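Local coordinates for putative acyl-[acyl-carrier-protein] desaturase DesA2 (Mycobacterium tuberculosis, PDB 1ZA0) that may introduce a double bond into acyl chains carried on acyl carrier protein, as a ferritin-like di-iron desaturase of mycobacterial fatty acid biosynthesis, at residues V38-E44 and E116-R122; Q252-I258 and K270-T274; H25-I31 and W99-W103. All blocks are in the same frame, centred on the assembly; numbering follows the deposited sequence.

Overall arrangement
Interactions 1 and 3 both use helix 95-121, which also carries the metal ligand Glu107: interaction 3 lies near its start and interaction 1 at its end, their centres 28 Å apart. Interaction 3 takes the last turn of helix 9-27 and the residues just after it, interaction 1 part of the following loop; along the chain the two cross, since 38-44 falls between 25-31 and 99-103. In interaction 2 the last modelled residues return to helix 247-260; its centre is 40 Å from that of interaction 1, across the centre of the chain, and 28 Å from that of interaction 3. Interaction 3 adjoins the metal site: the side chain of Trp99 is about 8 Å from the bound manganese.

Interaction 1: residues V38-E44 and E116-R122; sequences VPFDQGE and EYLVVTR
The carbonyl O of Glu44 takes a nearly straight bond from Arg122 NH2, 2.9 Å long with 168° at the hydrogen, at the C-terminal end of helix 95-121 in the ferritin-like helical bundle. The oxygen lies in the guanidinium plane, yet the donor stands well above the carbonyl plane. Glu44 CG covers one face of the guanidinium, 3.4 Å from Arg122 NH2, while the Glu44 carboxylate turns to Arg52, whose carbonyl is a second acceptor for Arg122 NH2. A water also joins the segments, accepting from Glu44 N and from Arg122 NE at 2.9 Å.

Further back along the helix the contact is apolar. Val120 points its two methyls at different residues: CG1 presses on Pro39 O at 3.2 Å, and CG2 meets Val38 CG1 at 3.6 Å and Phe40 CD1. That same Val38 methyl lies over the centre of the Phe40 ring, and Glu116 OE1 sits at the ring's edge.

Pro39, the centre of an inverse gamma turn, lays CG against Thr121 CG2 (3.8 Å). The Thr121 hydroxyl bends back to its own helix, where Thr121 OG1 donates to Tyr117 O at 2.8 Å. The backbone N of Thr121 reaches that oxygen from the opposite face.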
loop_
_atom_site.group_PDB
_atom_site.type_symbol
_atom_site.label_atom_id
_atom_site.label_comp_id
_atom_site.label_asym_id
_atom_site.label_seq_id
_atom_site.Cartn_x
_atom_site.Cartn_y
_atom_site.Cartn_z
ATOM N N VAL A 38 -10.948 15.880 -1.103
ATOM C CA VAL A 38 -11.661 15.839 -2.410
ATOM C C VAL A 38 -12.253 17.216 -2.741
ATOM O O VAL A 38 -13.058 17.705 -2.003
ATOM C CB VAL A 38 -12.795 14.760 -2.397
ATOM C CG1 VAL A 38 -13.523 14.711 -3.721
ATOM C CG2 VAL A 38 -12.178 13.386 -2.098
ATOM N N PRO A 39 -11.828 17.842 -3.844
ATOM C CA PRO A 39 -12.301 19.189 -4.183
ATOM C C PRO A 39 -13.629 19.122 -4.898
ATOM O O PRO A 39 -13.700 19.271 -6.121
ATOM C CB PRO A 39 -11.199 19.726 -5.142
ATOM C CG PRO A 39 -10.705 18.488 -5.831
ATOM C CD PRO A 39 -10.824 17.367 -4.802
ATOM N N PHE A 40 -14.636 18.864 -4.132
ATOM C CA PHE A 40 -15.986 18.659 -4.614
ATOM C C PHE A 40 -16.472 19.829 -5.451
ATOM O O PHE A 40 -17.206 19.590 -6.399
ATOM C CB PHE A 40 -16.949 18.421 -3.435
ATOM C CG PHE A 40 -16.796 17.059 -2.804
ATOM C CD1 PHE A 40 -17.207 15.920 -3.491
ATOM C CD2 PHE A 40 -16.235 16.932 -1.537
ATOM C CE1 PHE A 40 -17.060 14.660 -2.910
ATOM C CE2 PHE A 40 -16.039 15.691 -0.938
ATOM C CZ PHE A 40 -16.455 14.534 -1.625
ATOM N N ASP A 41 -16.030 21.071 -5.131
ATOM C CA ASP A 41 -16.403 22.281 -5.899
ATOM C C ASP A 41 -16.155 22.110 -7.379
ATOM O O ASP A 41 -16.847 22.710 -8.154
ATOM C CB ASP A 41 -15.501 23.489 -5.532
ATOM C CG ASP A 41 -15.882 24.156 -4.243
ATOM O OD1 ASP A 41 -16.880 23.789 -3.577
ATOM O OD2 ASP A 41 -15.169 25.064 -3.781
ATOM N N GLN A 42 -15.124 21.359 -7.772
ATOM C CA GLN A 42 -14.790 21.127 -9.198
ATOM C C GLN A 42 -15.642 20.041 -9.880
ATOM O O GLN A 42 -15.550 19.841 -11.069
ATOM C CB GLN A 42 -13.371 20.611 -9.335
ATOM C CG GLN A 42 -12.378 21.631 -8.973
ATOM C CD GLN A 42 -10.967 21.106 -9.039
ATOM O OE1 GLN A 42 -10.651 20.175 -9.836
ATOM N NE2 GLN A 42 -10.083 21.741 -8.226
ATOM N N GLY A 43 -16.398 19.289 -9.090
ATOM C CA GLY A 43 -17.172 18.205 -9.628
ATOM C C GLY A 43 -18.220 18.665 -10.617
ATOM O O GLY A 43 -18.798 19.748 -10.509
ATOM N N GLU A 44 -18.498 17.803 -11.585
ATOM C CA GLU A 44 -19.632 18.082 -12.455
ATOM C C GLU A 44 -20.399 16.840 -12.902
ATOM O O GLU A 44 -19.856 15.719 -12.992
ATOM C CB GLU A 44 -19.195 18.946 -13.635
ATOM C CG GLU A 44 -18.095 18.383 -14.479
ATOM C CD GLU A 44 -17.649 19.383 -15.593
ATOM O OE1 GLU A 44 -18.346 19.420 -16.641
ATOM O OE2 GLU A 44 -16.623 20.133 -15.384
ATOM N N GLU A 116 -12.806 8.981 -5.021
ATOM C CA GLU A 116 -13.522 10.248 -4.976
ATOM C C GLU A 116 -12.726 11.408 -5.575
ATOM O O GLU A 116 -13.274 12.217 -6.360
ATOM C CB GLU A 116 -14.033 10.569 -3.584
ATOM C CG GLU A 116 -15.156 9.610 -3.213
ATOM C CD GLU A 116 -15.773 9.822 -1.828
ATOM O OE1 GLU A 116 -15.383 10.773 -1.129
ATOM O OE2 GLU A 116 -16.620 8.965 -1.463
ATOM N N TYR A 117 -11.442 11.474 -5.275
ATOM C CA TYR A 117 -10.613 12.485 -5.886
ATOM C C TYR A 117 -10.706 12.297 -7.398
ATOM O O TYR A 117 -10.911 13.248 -8.163
ATOM C CB TYR A 117 -9.156 12.374 -5.435
ATOM C CG TYR A 117 -8.261 13.390 -6.098
ATOM C CD1 TYR A 117 -7.908 14.559 -5.464
ATOM C CD2 TYR A 117 -7.723 13.129 -7.342
ATOM C CE1 TYR A 117 -7.063 15.523 -6.109
ATOM C CE2 TYR A 117 -6.929 14.027 -7.995
ATOM C CZ TYR A 117 -6.619 15.244 -7.391
ATOM O OH TYR A 117 -5.751 16.110 -8.068
ATOM N N LEU A 118 -10.482 11.083 -7.868
ATOM C CA LEU A 118 -10.343 10.842 -9.284
ATOM C C LEU A 118 -11.613 11.122 -10.137
ATOM O O LEU A 118 -11.504 11.602 -11.302
ATOM C CB LEU A 118 -9.904 9.422 -9.515
ATOM C CG LEU A 118 -8.434 9.103 -9.181
ATOM C CD1 LEU A 118 -8.110 7.623 -9.381
ATOM C CD2 LEU A 118 -7.512 10.005 -9.987
ATOM N N VAL A 119 -12.767 10.765 -9.577
ATOM C CA VAL A 119 -14.013 10.929 -10.260
ATOM C C VAL A 119 -14.453 12.407 -10.205
ATOM O O VAL A 119 -15.003 12.892 -11.161
ATOM C CB VAL A 119 -15.123 9.962 -9.767
ATOM C CG1 VAL A 119 -15.617 10.342 -8.423
ATOM C CG2 VAL A 119 -16.312 9.965 -10.805
ATOM N N VAL A 120 -14.197 13.122 -9.108
ATOM C CA VAL A 120 -14.591 14.510 -9.009
ATOM C C VAL A 120 -13.745 15.372 -9.936
ATOM O O VAL A 120 -14.246 16.368 -10.478
ATOM C CB VAL A 120 -14.474 14.992 -7.554
ATOM C CG1 VAL A 120 -14.353 16.425 -7.439
ATOM C CG2 VAL A 120 -15.570 14.411 -6.711
ATOM N N THR A 121 -12.447 15.059 -10.031
ATOM C CA THR A 121 -11.536 15.869 -10.801
ATOM C C THR A 121 -11.496 15.493 -12.253
ATOM O O THR A 121 -10.858 16.224 -12.987
ATOM C CB THR A 121 -10.050 15.765 -10.298
ATOM O OG1 THR A 121 -9.618 14.416 -10.321
ATOM C CG2 THR A 121 -9.931 16.238 -8.851
ATOM N N ARG A 122 -12.078 14.346 -12.629
ATOM C CA ARG A 122 -12.055 13.779 -13.986
ATOM C C ARG A 122 -10.644 13.505 -14.538
ATOM O O ARG A 122 -10.398 13.620 -15.754
ATOM C CB ARG A 122 -12.753 14.763 -14.983
ATOM C CG ARG A 122 -14.141 15.357 -14.558
ATOM C CD ARG A 122 -15.200 14.469 -14.888
ATOM N NE ARG A 122 -16.637 14.911 -14.781
ATOM C CZ ARG A 122 -17.462 15.056 -15.825
ATOM N NH1 ARG A 122 -17.029 14.992 -17.075
ATOM N NH2 ARG A 122 -18.751 15.242 -15.614
HETATM O O HOH W 1 -16.969 15.137 -11.891
#

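Interaction 2: residues Q252-I258 and K270-T274; sequences QLISDRI and KQFVT
The last modelled residues of this ferritin-like desaturase, 270-274, fold back along helix 247-260, and the CA atoms come nearest at Ser255 and Val273. The Ser255 hydroxyl receives the backbone N-H of Thr274: Thr274 N to Ser255 OG is 2.9 Å, with 163° at the hydrogen. The serine torsion sets this up, because OG stands anti to the backbone N (chi1 -177°) and projects from the helix toward the tail. The carbon beneath it packs as well, Ser255 CB lying 3.5 Å from Phe272 O.

One turn earlier, Gln252 reaches the same end of the tail. Its CB leaves the helix away from the tail, but a bend at chi2 (50°) swings the amide back across the Thr274 side chain at about a right angle. Gln252 NE2 then donates to Thr274 OG1 at 3.2 Å, with the hydroxyl oxygen close to the amide plane. The same nitrogen donates to Asp256 OD1 at 3.0 Å, and that acceptor too lies close to the amide plane. With both acceptors near its plane, the amide's rotation is probably fixed, and Asp256 on the same helix helps to position it.

Farther along the helix the contact turns apolar. Ile258 sends its two branches to neighbouring tail residues: CD1 meets Phe272 CB at 3.8 Å, and Ile258 CG2 meets Val273 CG2. Ile254 adds a longer contact to Phe272 CB through its own CG2. Although Phe272 CB points at the helix, the ring leads off toward Ala219 and Ala220 of helix 208-221, so the tail touches two helices. The other methyl of Val273, CG1, rests 3.6 Å from Ser255 OG.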
loop_
_atom_site.group_PDB
_atom_site.type_symbol
_atom_site.label_atom_id
_atom_site.label_comp_id
_atom_site.label_asym_id
_atom_site.label_seq_id
_atom_site.Cartn_x
_atom_site.Cartn_y
_atom_site.Cartn_z
ATOM N N GLN A 252 15.905 -2.975 -3.591
ATOM C CA GLN A 252 16.409 -2.248 -2.448
ATOM C C GLN A 252 15.531 -2.404 -1.167
ATOM O O GLN A 252 16.085 -2.621 -0.089
ATOM C CB GLN A 252 16.587 -0.752 -2.730
ATOM C CG GLN A 252 17.540 -0.018 -1.783
ATOM C CD GLN A 252 18.893 -0.764 -1.638
ATOM O OE1 GLN A 252 19.597 -0.906 -2.625
ATOM N NE2 GLN A 252 19.213 -1.272 -0.419
ATOM N N LEU A 253 14.205 -2.257 -1.257
ATOM C CA LEU A 253 13.386 -2.273 -0.007
ATOM C C LEU A 253 13.434 -3.677 0.619
ATOM O O LEU A 253 13.370 -3.795 1.820
ATOM C CB LEU A 253 11.930 -1.808 -0.189
ATOM C CG LEU A 253 10.954 -2.653 -0.977
ATOM C CD1 LEU A 253 10.295 -3.724 -0.100
ATOM C CD2 LEU A 253 9.876 -1.774 -1.648
ATOM N N ILE A 254 13.532 -4.717 -0.199
ATOM C CA ILE A 254 13.659 -6.054 0.328
ATOM C C ILE A 254 14.958 -6.200 1.171
ATOM O O ILE A 254 14.938 -6.760 2.238
ATOM C CB ILE A 254 13.658 -7.111 -0.745
ATOM C CG1 ILE A 254 12.289 -7.264 -1.381
ATOM C CG2 ILE A 254 14.034 -8.513 -0.123
ATOM C CD1 ILE A 254 12.356 -7.945 -2.799
ATOM N N SER A 255 16.081 -5.754 0.624
ATOM C CA SER A 255 17.340 -5.647 1.366
ATOM C C SER A 255 17.225 -4.825 2.647
ATOM O O SER A 255 17.654 -5.266 3.690
ATOM C CB SER A 255 18.406 -5.019 0.463
ATOM O OG SER A 255 19.659 -4.960 1.099
ATOM N N ASP A 256 16.639 -3.644 2.577
ATOM C CA ASP A 256 16.421 -2.827 3.757
ATOM C C ASP A 256 15.532 -3.493 4.823
ATOM O O ASP A 256 15.756 -3.294 5.998
ATOM C CB ASP A 256 15.802 -1.476 3.421
ATOM C CG ASP A 256 16.604 -0.646 2.409
ATOM O OD1 ASP A 256 17.832 -0.844 2.248
ATOM O OD2 ASP A 256 16.019 0.260 1.747
ATOM N N ARG A 257 14.514 -4.224 4.424
ATOM C CA ARG A 257 13.612 -4.817 5.385
ATOM C C ARG A 257 14.338 -5.966 6.120
ATOM O O ARG A 257 14.211 -6.126 7.327
ATOM C CB ARG A 257 12.361 -5.300 4.667
ATOM C CG ARG A 257 11.329 -5.958 5.508
ATOM C CD ARG A 257 10.762 -5.048 6.503
ATOM N NE ARG A 257 11.443 -5.181 7.786
ATOM C CZ ARG A 257 11.246 -4.379 8.786
ATOM N NH1 ARG A 257 10.384 -3.359 8.678
ATOM N NH2 ARG A 257 11.867 -4.605 9.933
ATOM N N ILE A 258 15.092 -6.738 5.384
ATOM C CA ILE A 258 15.876 -7.861 5.979
ATOM C C ILE A 258 16.871 -7.294 6.975
ATOM O O ILE A 258 16.973 -7.781 8.096
ATOM C CB ILE A 258 16.578 -8.636 4.847
ATOM C CG1 ILE A 258 15.554 -9.452 4.096
ATOM C CG2 ILE A 258 17.715 -9.565 5.406
ATOM C CD1 ILE A 258 16.011 -9.973 2.795
ATOM N N LYS A 270 21.586 -13.482 2.594
ATOM C CA LYS A 270 22.626 -12.521 2.189
ATOM C C LYS A 270 22.562 -12.265 0.673
ATOM O O LYS A 270 23.015 -11.236 0.198
ATOM C CB LYS A 270 24.058 -12.979 2.656
ATOM N N GLN A 271 21.998 -13.209 -0.056
ATOM C CA GLN A 271 21.788 -13.078 -1.505
ATOM C C GLN A 271 20.713 -12.065 -1.916
ATOM O O GLN A 271 20.660 -11.676 -3.095
ATOM C CB GLN A 271 21.394 -14.426 -2.087
ATOM C CG GLN A 271 20.078 -14.943 -1.567
ATOM C CD GLN A 271 19.610 -16.192 -2.273
ATOM O OE1 GLN A 271 19.643 -16.256 -3.496
ATOM N NE2 GLN A 271 19.150 -17.175 -1.505
ATOM N N PHE A 272 19.870 -11.651 -0.952
ATOM C CA PHE A 272 18.876 -10.582 -1.154
ATOM C C PHE A 272 19.310 -9.256 -0.589
ATOM O O PHE A 272 18.518 -8.328 -0.619
ATOM C CB PHE A 272 17.567 -10.957 -0.501
ATOM C CG PHE A 272 17.075 -12.303 -0.892
ATOM C CD1 PHE A 272 16.574 -12.529 -2.182
ATOM C CD2 PHE A 272 17.132 -13.362 0.002
ATOM C CE1 PHE A 272 16.115 -13.803 -2.559
ATOM C CE2 PHE A 272 16.678 -14.626 -0.344
ATOM C CZ PHE A 272 16.163 -14.847 -1.646
ATOM N N VAL A 273 20.520 -9.174 -0.019
ATOM C CA VAL A 273 21.001 -7.948 0.573
ATOM C C VAL A 273 21.994 -7.298 -0.365
ATOM O O VAL A 273 22.896 -7.937 -0.873
ATOM C CB VAL A 273 21.672 -8.179 1.938
ATOM C CG1 VAL A 273 22.282 -6.914 2.495
ATOM C CG2 VAL A 273 20.675 -8.768 2.934
ATOM N N THR A 274 21.835 -6.002 -0.559
ATOM C CA THR A 274 22.764 -5.227 -1.351
ATOM C C THR A 274 23.923 -4.868 -0.426
ATOM O O THR A 274 24.703 -3.998 -0.741
ATOM C CB THR A 274 22.052 -3.954 -1.901
ATOM O OG1 THR A 274 21.808 -3.026 -0.829
ATOM C CG2 THR A 274 20.656 -4.313 -2.483
#

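Interaction 3: residues H25-I31 and W99-W103; sequences HLDTEDI and WLGRW
Arg102 reaches out from helix 95-121 to Glu29, just past the end of helix 9-27, and closes a salt bridge. Arg102 NH2 donates to Glu29 OE1 at 2.8 Å, with 166° at the hydrogen and the oxygen in the guanidinium plane; on the carboxylate, the donor comes from the anti side, tilted out of plane. Arg102 NH1 adds only a weak bond to the same oxygen. The arginine leaves its helix with CG anti to the backbone N and then bends at chi2 (65°), which carries the guanidinium across the glutamate side chain.

Apolar tips meet the same cation. Ile31 CD1 comes to 3.5 Å from Arg102 NH2, while Leu26 CD2 lies closer to Arg102 NH1 than is comfortable, so its exact placement is doubtful.

His25 touches both Trp99 and Arg102, the indole over its face and the guanidinium at its edge. Its chi1 of -174° directs the imidazole toward helix 95-121, where the edge of the indole points at the imidazole face in a T-shaped pair. Trp99 CZ3 approaches His25 CE1 to 3.6 Å, and the centroids of the imidazole and of the six-membered ring of Trp99 are 5.1 Å apart. Glu106 ties histidine and arginine together, its OE2 bonding both His25 NE2 and Arg102 NE, which probably steadies the imidazole against rotation.

Beyond the imidazole, Trp99 stacks on Phe195 and touches His192, a manganese ligand here together with Glu107, Glu159 and Glu189. The contact thus fastens the end of helix 9-27 to the second shell of the metal site in the four-helix bundle of the ferritin-like desaturases, in which the site is expected to hold two irons.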
loop_
_atom_site.group_PDB
_atom_site.type_symbol
_atom_site.label_atom_id
_atom_site.label_comp_id
_atom_site.label_asym_id
_atom_site.label_seq_id
_atom_site.Cartn_x
_atom_site.Cartn_y
_atom_site.Cartn_z
ATOM N N HIS A 25 -0.596 2.441 18.321
ATOM C CA HIS A 25 -1.214 2.951 17.060
ATOM C C HIS A 25 -2.336 3.942 17.424
ATOM O O HIS A 25 -2.298 5.108 17.061
ATOM C CB HIS A 25 -1.657 1.756 16.234
ATOM C CG HIS A 25 -2.166 2.096 14.860
ATOM N ND1 HIS A 25 -1.457 1.802 13.702
ATOM C CD2 HIS A 25 -3.321 2.684 14.462
ATOM C CE1 HIS A 25 -2.175 2.170 12.650
ATOM N NE2 HIS A 25 -3.302 2.718 13.078
ATOM N N LEU A 26 -3.225 3.530 18.306
ATOM C CA LEU A 26 -4.261 4.451 18.861
ATOM C C LEU A 26 -3.781 5.719 19.535
ATOM O O LEU A 26 -4.337 6.814 19.294
ATOM C CB LEU A 26 -5.201 3.692 19.779
ATOM C CG LEU A 26 -6.035 2.576 19.147
ATOM C CD1 LEU A 26 -6.843 1.839 20.183
ATOM C CD2 LEU A 26 -6.975 3.109 18.123
ATOM N N ASP A 27 -2.733 5.636 20.372
ATOM C CA ASP A 27 -2.277 6.817 21.142
ATOM C C ASP A 27 -1.534 7.818 20.277
ATOM O O ASP A 27 -1.413 8.968 20.626
ATOM C CB ASP A 27 -1.338 6.424 22.321
ATOM C CG ASP A 27 -2.051 5.587 23.451
ATOM O OD1 ASP A 27 -3.304 5.389 23.481
ATOM O OD2 ASP A 27 -1.370 5.031 24.356
ATOM N N THR A 28 -1.003 7.371 19.155
ATOM C CA THR A 28 -0.331 8.252 18.190
ATOM C C THR A 28 -1.162 8.518 16.906
ATOM O O THR A 28 -0.662 9.099 15.965
ATOM C CB THR A 28 1.053 7.708 17.818
ATOM O OG1 THR A 28 0.959 6.383 17.260
ATOM C CG2 THR A 28 1.979 7.587 19.164
ATOM N N GLU A 29 -2.417 8.089 16.894
ATOM C CA GLU A 29 -3.290 8.303 15.733
ATOM C C GLU A 29 -3.463 9.810 15.449
ATOM O O GLU A 29 -3.420 10.663 16.363
ATOM C CB GLU A 29 -4.636 7.649 15.962
ATOM C CG GLU A 29 -5.534 8.351 16.957
ATOM C CD GLU A 29 -6.747 7.522 17.324
ATOM O OE1 GLU A 29 -6.890 6.339 16.880
ATOM O OE2 GLU A 29 -7.584 8.048 18.097
ATOM N N ASP A 30 -3.606 10.143 14.172
ATOM C CA ASP A 30 -3.905 11.529 13.760
ATOM C C ASP A 30 -4.858 11.420 12.547
ATOM O O ASP A 30 -4.410 11.391 11.391
ATOM C CB ASP A 30 -2.595 12.221 13.373
ATOM C CG ASP A 30 -2.787 13.684 12.981
ATOM O OD1 ASP A 30 -3.834 14.315 13.286
ATOM O OD2 ASP A 30 -1.901 14.285 12.339
ATOM N N ILE A 31 -6.139 11.332 12.865
ATOM C CA ILE A 31 -7.209 10.811 12.009
ATOM C C ILE A 31 -7.485 11.794 10.925
ATOM O O ILE A 31 -7.521 12.939 11.174
ATOM C CB ILE A 31 -8.497 10.510 12.874
ATOM C CG1 ILE A 31 -8.225 9.383 13.872
ATOM C CG2 ILE A 31 -9.744 10.137 12.048
ATOM C CD1 ILE A 31 -7.468 8.210 13.333
ATOM N N TRP A 99 -7.151 -5.092 15.760
ATOM C CA TRP A 99 -6.204 -4.614 14.740
ATOM C C TRP A 99 -6.720 -4.853 13.335
ATOM O O TRP A 99 -6.709 -3.894 12.541
ATOM C CB TRP A 99 -4.819 -5.195 14.903
ATOM C CG TRP A 99 -3.872 -4.934 13.747
ATOM C CD1 TRP A 99 -3.247 -5.885 13.000
ATOM C CD2 TRP A 99 -3.484 -3.681 13.182
ATOM N NE1 TRP A 99 -2.434 -5.299 12.058
ATOM C CE2 TRP A 99 -2.557 -3.957 12.133
ATOM C CE3 TRP A 99 -3.756 -2.351 13.480
ATOM C CZ2 TRP A 99 -1.951 -2.954 11.352
ATOM C CZ3 TRP A 99 -3.116 -1.340 12.694
ATOM C CH2 TRP A 99 -2.269 -1.665 11.640
ATOM N N LEU A 100 -7.157 -6.077 13.007
ATOM C CA LEU A 100 -7.560 -6.351 11.611
ATOM C C LEU A 100 -8.672 -5.422 11.180
ATOM O O LEU A 100 -8.693 -5.022 10.006
ATOM C CB LEU A 100 -7.924 -7.817 11.268
ATOM N N GLY A 101 -9.568 -5.090 12.110
ATOM C CA GLY A 101 -10.719 -4.239 11.858
ATOM C C GLY A 101 -10.244 -2.811 11.603
ATOM O O GLY A 101 -10.692 -2.182 10.629
ATOM N N ARG A 102 -9.339 -2.332 12.454
ATOM C CA ARG A 102 -8.717 -1.025 12.279
ATOM C C ARG A 102 -7.902 -0.905 10.966
ATOM O O ARG A 102 -8.073 0.066 10.222
ATOM C CB ARG A 102 -7.885 -0.617 13.484
ATOM C CG ARG A 102 -7.182 0.766 13.312
ATOM C CD ARG A 102 -8.117 1.927 13.200
ATOM N NE ARG A 102 -7.367 3.155 13.311
ATOM C CZ ARG A 102 -7.404 3.951 14.376
ATOM N NH1 ARG A 102 -8.223 3.663 15.359
ATOM N NH2 ARG A 102 -6.628 5.025 14.444
ATOM N N TRP A 103 -7.065 -1.879 10.689
ATOM C CA TRP A 103 -6.236 -1.910 9.492
ATOM C C TRP A 103 -7.143 -1.896 8.271
ATOM O O TRP A 103 -6.948 -1.098 7.363
ATOM C CB TRP A 103 -5.301 -3.132 9.466
ATOM C CG TRP A 103 -4.539 -3.290 8.164
ATOM C CD1 TRP A 103 -3.422 -2.629 7.846
ATOM C CD2 TRP A 103 -4.822 -4.150 7.053
ATOM N NE1 TRP A 103 -3.011 -2.962 6.580
ATOM C CE2 TRP A 103 -3.857 -3.905 6.079
ATOM C CE3 TRP A 103 -5.838 -5.073 6.759
ATOM C CZ2 TRP A 103 -3.850 -4.546 4.844
ATOM C CZ3 TRP A 103 -5.852 -5.687 5.530
ATOM C CH2 TRP A 103 -4.839 -5.455 4.599
#